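Local coordinates for protein anaphase-promoting complex subunit CUT9 (Schizosaccharomyces pombe, PDB 2XPI) that serves as a TPR-repeat subunit of the anaphase-promoting complex, a ubiquitin ligase that controls progression through mitosis and G1, and binds hcn1, at residues W410-H415 against A429-A433; Y444-G448 against Y463-S467. All coordinates share one frame; numbering follows the deposited sequence.

Contact 1: residues W410-H415 against A429-A433; sequences WIGFAH and AYTTA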
ATOM      1  N   TRP A 410       6.913  22.222  16.541  1.00 44.32           N
ATOM      2  CA  TRP A 410       7.600  23.495  16.368  1.00 43.51           C
ATOM      3  C   TRP A 410       7.793  24.190  17.703  1.00 42.95           C
ATOM      4  O   TRP A 410       8.852  24.734  17.944  1.00 44.63           O
ATOM      5  CB  TRP A 410       6.861  24.400  15.377  1.00 44.50           C
ATOM      6  CG  TRP A 410       7.085  24.008  13.938  1.00 46.87           C
ATOM      7  CD1 TRP A 410       6.230  23.306  13.138  1.00 47.02           C
ATOM      8  CD2 TRP A 410       8.248  24.276  13.141  1.00 47.34           C
ATOM      9  NE1 TRP A 410       6.783  23.128  11.897  1.00 47.11           N
ATOM     10  CE2 TRP A 410       8.019  23.714  11.868  1.00 47.96           C
ATOM     11  CE3 TRP A 410       9.449  24.953  13.373  1.00 48.57           C
ATOM     12  CZ2 TRP A 410       8.949  23.806  10.827  1.00 49.02           C
ATOM     13  CZ3 TRP A 410      10.379  25.035  12.339  1.00 50.27           C
ATOM     14  CH2 TRP A 410      10.120  24.465  11.081  1.00 49.66           C
ATOM     15  N   ILE A 411       6.777  24.162  18.569  1.00 42.46           N
ATOM     16  CA  ILE A 411       6.893  24.731  19.913  1.00 43.13           C
ATOM     17  C   ILE A 411       8.016  24.035  20.684  1.00 44.48           C
ATOM     18  O   ILE A 411       8.914  24.688  21.215  1.00 44.67           O
ATOM     19  CB  ILE A 411       5.562  24.659  20.714  1.00 35.42           C
ATOM     20  CG1 ILE A 411       4.512  25.606  20.116  1.00 36.50           C
ATOM     21  CG2 ILE A 411       5.777  25.077  22.147  1.00 34.60           C
ATOM     22  CD1 ILE A 411       5.034  27.026  19.806  1.00 35.61           C
ATOM     23  N   GLY A 412       7.980  22.705  20.720  1.00 42.94           N
ATOM     24  CA  GLY A 412       9.068  21.946  21.310  1.00 40.18           C
ATOM     25  C   GLY A 412      10.419  22.317  20.731  1.00 39.09           C
ATOM     26  O   GLY A 412      11.398  22.423  21.460  1.00 41.36           O
ATOM     27  N   PHE A 413      10.474  22.508  19.416  1.00 36.34           N
ATOM     28  CA  PHE A 413      11.704  22.869  18.721  1.00 36.85           C
ATOM     29  C   PHE A 413      12.207  24.232  19.224  1.00 37.99           C
ATOM     30  O   PHE A 413      13.371  24.384  19.614  1.00 37.39           O
ATOM     31  CB  PHE A 413      11.403  22.947  17.229  1.00 37.99           C
ATOM     32  CG  PHE A 413      12.605  22.950  16.351  1.00 39.47           C
ATOM     33  CD1 PHE A 413      13.744  22.245  16.695  1.00 39.86           C
ATOM     34  CD2 PHE A 413      12.578  23.630  15.142  1.00 42.91           C
ATOM     35  CE1 PHE A 413      14.861  22.229  15.858  1.00 40.60           C
ATOM     36  CE2 PHE A 413      13.700  23.644  14.304  1.00 44.10           C
ATOM     37  CZ  PHE A 413      14.843  22.936  14.670  1.00 42.44           C
ATOM     38  N   ALA A 414      11.318  25.220  19.227  1.00 36.66           N
ATOM     39  CA  ALA A 414      11.679  26.548  19.685  1.00 36.29           C
ATOM     40  C   ALA A 414      12.157  26.562  21.134  1.00 38.03           C
ATOM     41  O   ALA A 414      13.164  27.211  21.445  1.00 41.33           O
ATOM     42  CB  ALA A 414      10.523  27.521  19.482  1.00 34.38           C
ATOM     43  N   HIS A 415      11.447  25.870  22.025  1.00 36.72           N
ATOM     44  CA  HIS A 415      11.861  25.800  23.441  1.00 39.45           C
ATOM     45  C   HIS A 415      13.289  25.280  23.654  1.00 44.15           C
ATOM     46  O   HIS A 415      14.001  25.768  24.527  1.00 46.98           O
ATOM     47  CB  HIS A 415      10.898  24.953  24.276  1.00 35.63           C
ATOM     48  CG  HIS A 415       9.565  25.589  24.483  1.00 33.07           C
ATOM     49  ND1 HIS A 415       8.465  24.885  24.919  1.00 32.62           N
ATOM     50  CD2 HIS A 415       9.150  26.863  24.309  1.00 33.81           C
ATOM     51  CE1 HIS A 415       7.429  25.700  25.002  1.00 34.62           C
ATOM     52  NE2 HIS A 415       7.817  26.907  24.635  1.00 35.43           N
ATOM     53  N   ALA A 429      11.528  29.498  14.946  1.00 36.84           N
ATOM     54  CA  ALA A 429      10.620  28.423  15.273  1.00 36.43           C
ATOM     55  C   ALA A 429       9.306  28.941  15.850  1.00 40.99           C
ATOM     56  O   ALA A 429       8.255  28.453  15.459  1.00 46.19           O
ATOM     57  CB  ALA A 429      11.288  27.405  16.208  1.00 33.85           C
ATOM     58  N   TYR A 430       9.344  29.929  16.750  1.00 40.57           N
ATOM     59  CA  TYR A 430       8.100  30.470  17.327  1.00 39.14           C
ATOM     60  C   TYR A 430       7.267  31.220  16.291  1.00 41.26           C
ATOM     61  O   TYR A 430       6.047  31.262  16.391  1.00 41.51           O
ATOM     62  CB  TYR A 430       8.350  31.437  18.495  1.00 36.67           C
ATOM     63  CG  TYR A 430       8.766  30.802  19.789  1.00 37.05           C
ATOM     64  CD1 TYR A 430       8.074  29.718  20.323  1.00 35.92           C
ATOM     65  CD2 TYR A 430       9.861  31.300  20.495  1.00 38.26           C
ATOM     66  CE1 TYR A 430       8.483  29.135  21.529  1.00 36.82           C
ATOM     67  CE2 TYR A 430      10.264  30.745  21.696  1.00 38.41           C
ATOM     68  CZ  TYR A 430       9.580  29.667  22.206  1.00 39.05           C
ATOM     69  OH  TYR A 430      10.011  29.137  23.387  1.00 40.64           O
ATOM     70  N   THR A 431       7.915  31.856  15.325  1.00 41.09           N
ATOM     71  CA  THR A 431       7.133  32.552  14.326  1.00 43.10           C
ATOM     72  C   THR A 431       6.568  31.555  13.321  1.00 43.50           C
ATOM     73  O   THR A 431       5.390  31.658  12.976  1.00 43.47           O
ATOM     74  CB  THR A 431       7.862  33.748  13.666  1.00 44.20           C
ATOM     75  OG1 THR A 431       8.958  33.274  12.907  1.00 47.35           O
ATOM     76  CG2 THR A 431       8.392  34.703  14.720  1.00 43.85           C
ATOM     77  N   THR A 432       7.346  30.564  12.880  1.00 43.63           N
ATOM     78  CA  THR A 432       6.684  29.536  12.076  1.00 45.42           C
ATOM     79  C   THR A 432       5.583  28.795  12.858  1.00 46.12           C
ATOM     80  O   THR A 432       4.599  28.362  12.273  1.00 47.45           O
ATOM     81  CB  THR A 432       7.596  28.568  11.229  1.00 35.14           C
ATOM     82  OG1 THR A 432       7.252  27.210  11.514  1.00 38.57           O
ATOM     83  CG2 THR A 432       9.093  28.793  11.392  1.00 30.58           C
ATOM     84  N   ALA A 433       5.702  28.707  14.178  1.00 45.75           N
ATOM     85  CA  ALA A 433       4.638  28.088  14.971  1.00 42.58           C
ATOM     86  C   ALA A 433       3.411  28.969  15.127  1.00 46.04           C
ATOM     87  O   ALA A 433       2.308  28.466  15.266  1.00 48.46           O
ATOM     88  CB  ALA A 433       5.147  27.655  16.328  1.00 40.79           C
TER
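One face of the Tyr430 ring receives the methyl of Ala414. Ala414 CB sits 3.4 Å from the centroid of the Tyr430 ring, 16° off the normal, a CH-pi contact. Ile411 CD1 comes to the edge of the same ring, 4.1 Å from Tyr430 CD1. The Trp410 ring has Thr432 over one face, with OG1 3.4 Å above the ring plane and near its centre. Trp410 NE1 points elsewhere and bonds to Pro404 O. In Tyr430, with CG beside the backbone N (chi1 -74°), the ring swings across to lie against Ala414. Helices 407-420 and 423-435 form the antiparallel pair of TPR 10. Alanines meet between them, Ala414 CB against Ala429 CB. Ala433 CB meets Ile411 CD1 at 3.5 Å and Trp410 CB at 3.8 Å. Tyr430 OH hydrogen-bonds to a basic side chain of another protein's chain, consistent with the role of this repeat in binding hcn1. A leucine in place of Tyr430 would probably leave that basic group without its partner and Ala414 without the flat face it packs on. Phe413 CD2 touches Ala429 CB, and Phe413 also packs on Phe396 of helix 389-402.

Contact 2: residues Y444-G448 against Y463-S467; sequences YLFLG and YLQSS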
ATOM      1  N   TYR A 444       2.540  34.249  20.760  1.00 34.97           N
ATOM      2  CA  TYR A 444       2.943  35.638  21.042  1.00 34.06           C
ATOM      3  C   TYR A 444       3.535  35.787  22.437  1.00 35.97           C
ATOM      4  O   TYR A 444       4.397  36.638  22.670  1.00 36.59           O
ATOM      5  CB  TYR A 444       1.759  36.588  20.965  1.00 34.92           C
ATOM      6  CG  TYR A 444       1.231  36.778  19.575  1.00 40.78           C
ATOM      7  CD1 TYR A 444       2.000  36.472  18.478  1.00 43.55           C
ATOM      8  CD2 TYR A 444      -0.042  37.261  19.367  1.00 46.06           C
ATOM      9  CE1 TYR A 444       1.526  36.638  17.226  1.00 48.23           C
ATOM     10  CE2 TYR A 444      -0.531  37.433  18.115  1.00 50.47           C
ATOM     11  CZ  TYR A 444       0.254  37.124  17.043  1.00 52.92           C
ATOM     12  OH  TYR A 444      -0.252  37.291  15.773  1.00 56.92           O
ATOM     13  N   LEU A 445       3.030  34.984  23.365  1.00 38.22           N
ATOM     14  CA  LEU A 445       3.604  34.890  24.687  1.00 38.47           C
ATOM     15  C   LEU A 445       5.083  34.560  24.563  1.00 40.06           C
ATOM     16  O   LEU A 445       5.947  35.270  25.091  1.00 40.48           O
ATOM     17  CB  LEU A 445       2.915  33.786  25.472  1.00 38.15           C
ATOM     18  CG  LEU A 445       2.756  34.108  26.944  1.00 41.31           C
ATOM     19  CD1 LEU A 445       2.036  32.994  27.684  1.00 40.40           C
ATOM     20  CD2 LEU A 445       4.120  34.390  27.533  1.00 43.80           C
ATOM     21  N   PHE A 446       5.371  33.478  23.849  1.00 38.31           N
ATOM     22  CA  PHE A 446       6.730  32.994  23.748  1.00 37.00           C
ATOM     23  C   PHE A 446       7.617  33.974  22.971  1.00 39.42           C
ATOM     24  O   PHE A 446       8.768  34.219  23.342  1.00 40.42           O
ATOM     25  CB  PHE A 446       6.749  31.609  23.110  1.00 34.21           C
ATOM     26  CG  PHE A 446       5.949  30.572  23.864  1.00 32.18           C
ATOM     27  CD1 PHE A 446       5.818  30.638  25.231  1.00 33.23           C
ATOM     28  CD2 PHE A 446       5.352  29.507  23.194  1.00 32.25           C
ATOM     29  CE1 PHE A 446       5.084  29.671  25.928  1.00 34.27           C
ATOM     30  CE2 PHE A 446       4.617  28.535  23.885  1.00 32.44           C
ATOM     31  CZ  PHE A 446       4.481  28.615  25.240  1.00 33.00           C
ATOM     32  N   LEU A 447       7.087  34.528  21.886  1.00 39.82           N
ATOM     33  CA  LEU A 447       7.812  35.553  21.150  1.00 40.19           C
ATOM     34  C   LEU A 447       8.155  36.731  22.084  1.00 39.16           C
ATOM     35  O   LEU A 447       9.242  37.276  22.016  1.00 38.12           O
ATOM     36  CB  LEU A 447       6.997  36.052  19.952  1.00 40.06           C
ATOM     37  CG  LEU A 447       7.223  35.563  18.511  1.00 39.29           C
ATOM     38  CD1 LEU A 447       8.549  34.846  18.354  1.00 39.16           C
ATOM     39  CD2 LEU A 447       6.068  34.687  18.035  1.00 37.50           C
ATOM     40  N   GLY A 448       7.224  37.110  22.953  1.00 38.78           N
ATOM     41  CA  GLY A 448       7.462  38.179  23.902  1.00 41.24           C
ATOM     42  C   GLY A 448       8.608  37.867  24.860  1.00 43.72           C
ATOM     43  O   GLY A 448       9.504  38.691  25.060  1.00 45.11           O
ATOM     44  N   TYR A 463       4.208  42.002  21.355  1.00 46.27           N
ATOM     45  CA  TYR A 463       3.763  40.626  21.392  1.00 46.44           C
ATOM     46  C   TYR A 463       2.948  40.298  22.659  1.00 48.18           C
ATOM     47  O   TYR A 463       1.953  39.578  22.595  1.00 49.90           O
ATOM     48  CB  TYR A 463       4.961  39.692  21.280  1.00 46.34           C
ATOM     49  CG  TYR A 463       5.594  39.587  19.909  1.00 47.24           C
ATOM     50  CD1 TYR A 463       4.917  39.000  18.837  1.00 48.26           C
ATOM     51  CD2 TYR A 463       6.885  40.026  19.696  1.00 48.61           C
ATOM     52  CE1 TYR A 463       5.516  38.872  17.587  1.00 47.64           C
ATOM     53  CE2 TYR A 463       7.489  39.914  18.458  1.00 49.27           C
ATOM     54  CZ  TYR A 463       6.806  39.330  17.409  1.00 49.45           C
ATOM     55  OH  TYR A 463       7.441  39.227  16.187  1.00 51.01           O
ATOM     56  N   LEU A 464       3.347  40.826  23.813  1.00 46.59           N
ATOM     57  CA  LEU A 464       2.618  40.511  25.037  1.00 45.76           C
ATOM     58  C   LEU A 464       1.209  41.122  25.097  1.00 47.39           C
ATOM     59  O   LEU A 464       0.264  40.455  25.517  1.00 49.29           O
ATOM     60  CB  LEU A 464       3.442  40.858  26.283  1.00 45.02           C
ATOM     61  CG  LEU A 464       4.666  39.958  26.519  1.00 41.15           C
ATOM     62  CD1 LEU A 464       5.486  40.474  27.670  1.00 41.14           C
ATOM     63  CD2 LEU A 464       4.286  38.527  26.761  1.00 37.57           C
ATOM     64  N   GLN A 465       1.056  42.374  24.678  1.00 48.17           N
ATOM     65  CA  GLN A 465      -0.285  42.970  24.558  1.00 50.74           C
ATOM     66  C   GLN A 465      -1.129  42.164  23.573  1.00 51.26           C
ATOM     67  O   GLN A 465      -2.331  41.983  23.758  1.00 53.40           O
ATOM     68  CB  GLN A 465      -0.213  44.436  24.107  1.00 53.59           C
ATOM     69  CG  GLN A 465       0.431  45.363  25.123  1.00 56.92           C
ATOM     70  CD  GLN A 465      -0.297  45.352  26.462  1.00 59.99           C
ATOM     71  OE1 GLN A 465      -1.534  45.267  26.510  1.00 60.67           O
ATOM     72  NE2 GLN A 465       0.465  45.453  27.561  1.00 59.83           N
ATOM     73  N   SER A 466      -0.480  41.673  22.523  1.00 49.65           N
ATOM     74  CA  SER A 466      -1.131  40.791  21.572  1.00 49.53           C
ATOM     75  C   SER A 466      -1.664  39.497  22.191  1.00 49.56           C
ATOM     76  O   SER A 466      -2.834  39.210  21.993  1.00 53.24           O
ATOM     77  CB  SER A 466      -0.232  40.517  20.369  1.00 50.37           C
ATOM     78  OG  SER A 466      -0.144  41.666  19.541  1.00 52.12           O
ATOM     79  N   SER A 467      -0.862  38.720  22.937  1.00 45.23           N
ATOM     80  CA  SER A 467      -1.457  37.542  23.586  1.00 45.12           C
ATOM     81  C   SER A 467      -2.575  37.943  24.523  1.00 45.07           C
ATOM     82  O   SER A 467      -3.628  37.301  24.565  1.00 44.39           O
ATOM     83  CB  SER A 467      -0.468  36.631  24.329  1.00 47.56           C
ATOM     84  OG  SER A 467       0.827  37.181  24.383  1.00 53.54           O
TER
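Segments 444-448 and 463-467, of helices 442-454 and 457-470, run antiparallel; their axes approach to 7.8 Å at 159°, with Tyr444 and Tyr463 nearest in register. Leu447 lies over one face of the Tyr463 ring: Leu447 CB is 3.7 Å from the ring centroid and only 10° off the normal, a CH-pi contact. Leu447 CG extends over the CE1 and CZ side of the ring. Tyr444 CD1 comes to the edge of the Tyr463 ring, 3.9 Å from Tyr463 CD1, and the two tyrosine side chains cross at about a right angle. The ring of Tyr444 leans past the second helix, where CD2 and CE2 meet Ser466 CB. The CB of Tyr444 packs near Ser467 OG. Ser467 OG donates to Tyr463 O at 3.2 Å, tilted 29° from the carbonyl plane. The same oxygen also takes the helical bond from Ser467 N, so two donors of one residue share it. This turns the polar end of Ser467 back onto its own helix. Next to it, Leu445 CD2 touches Leu464 CD2 at 4.2 Å, and Leu445 continues onto Leu476 and Glu480 of helix 475-487. Gly448 faces Leu464 with backbone alone: Gly448 CA is 4.2 Å from Leu464 CG. His451 adds a further ring beside Tyr463, nearly parallel to it. Gly448 in the first helix and Ser467 in the second, with Tyr463 and Leu447 packed between, are consistent with the small-and-large pattern of the tetratricopeptide repeat; here they pair the helices of TPR 11.

How the contacts relate
Contact 1 and contact 2 are the intra-repeat pairings of two successive TPR units, and both are buried. Contact 1 lies nearer the centre of the chain, about 12 Å from it against about 18 Å, centre to centre. Their own centres are about 14 Å apart. Helices 423-435 and 442-454 join them: Tyr430 CE1 packs on Phe446 CB at 3.4 Å, and Leu447 CD1 reaches Tyr430 CB and Thr431 CG2. Contact 1 joins three alanines to aromatic and aliphatic side chains, with Ala414 over the Tyr430 ring, and four of its residues lie within reach of the other protein. Contact 2 uses tyrosines, leucines and serines, and only Phe446 of its residues is within such reach.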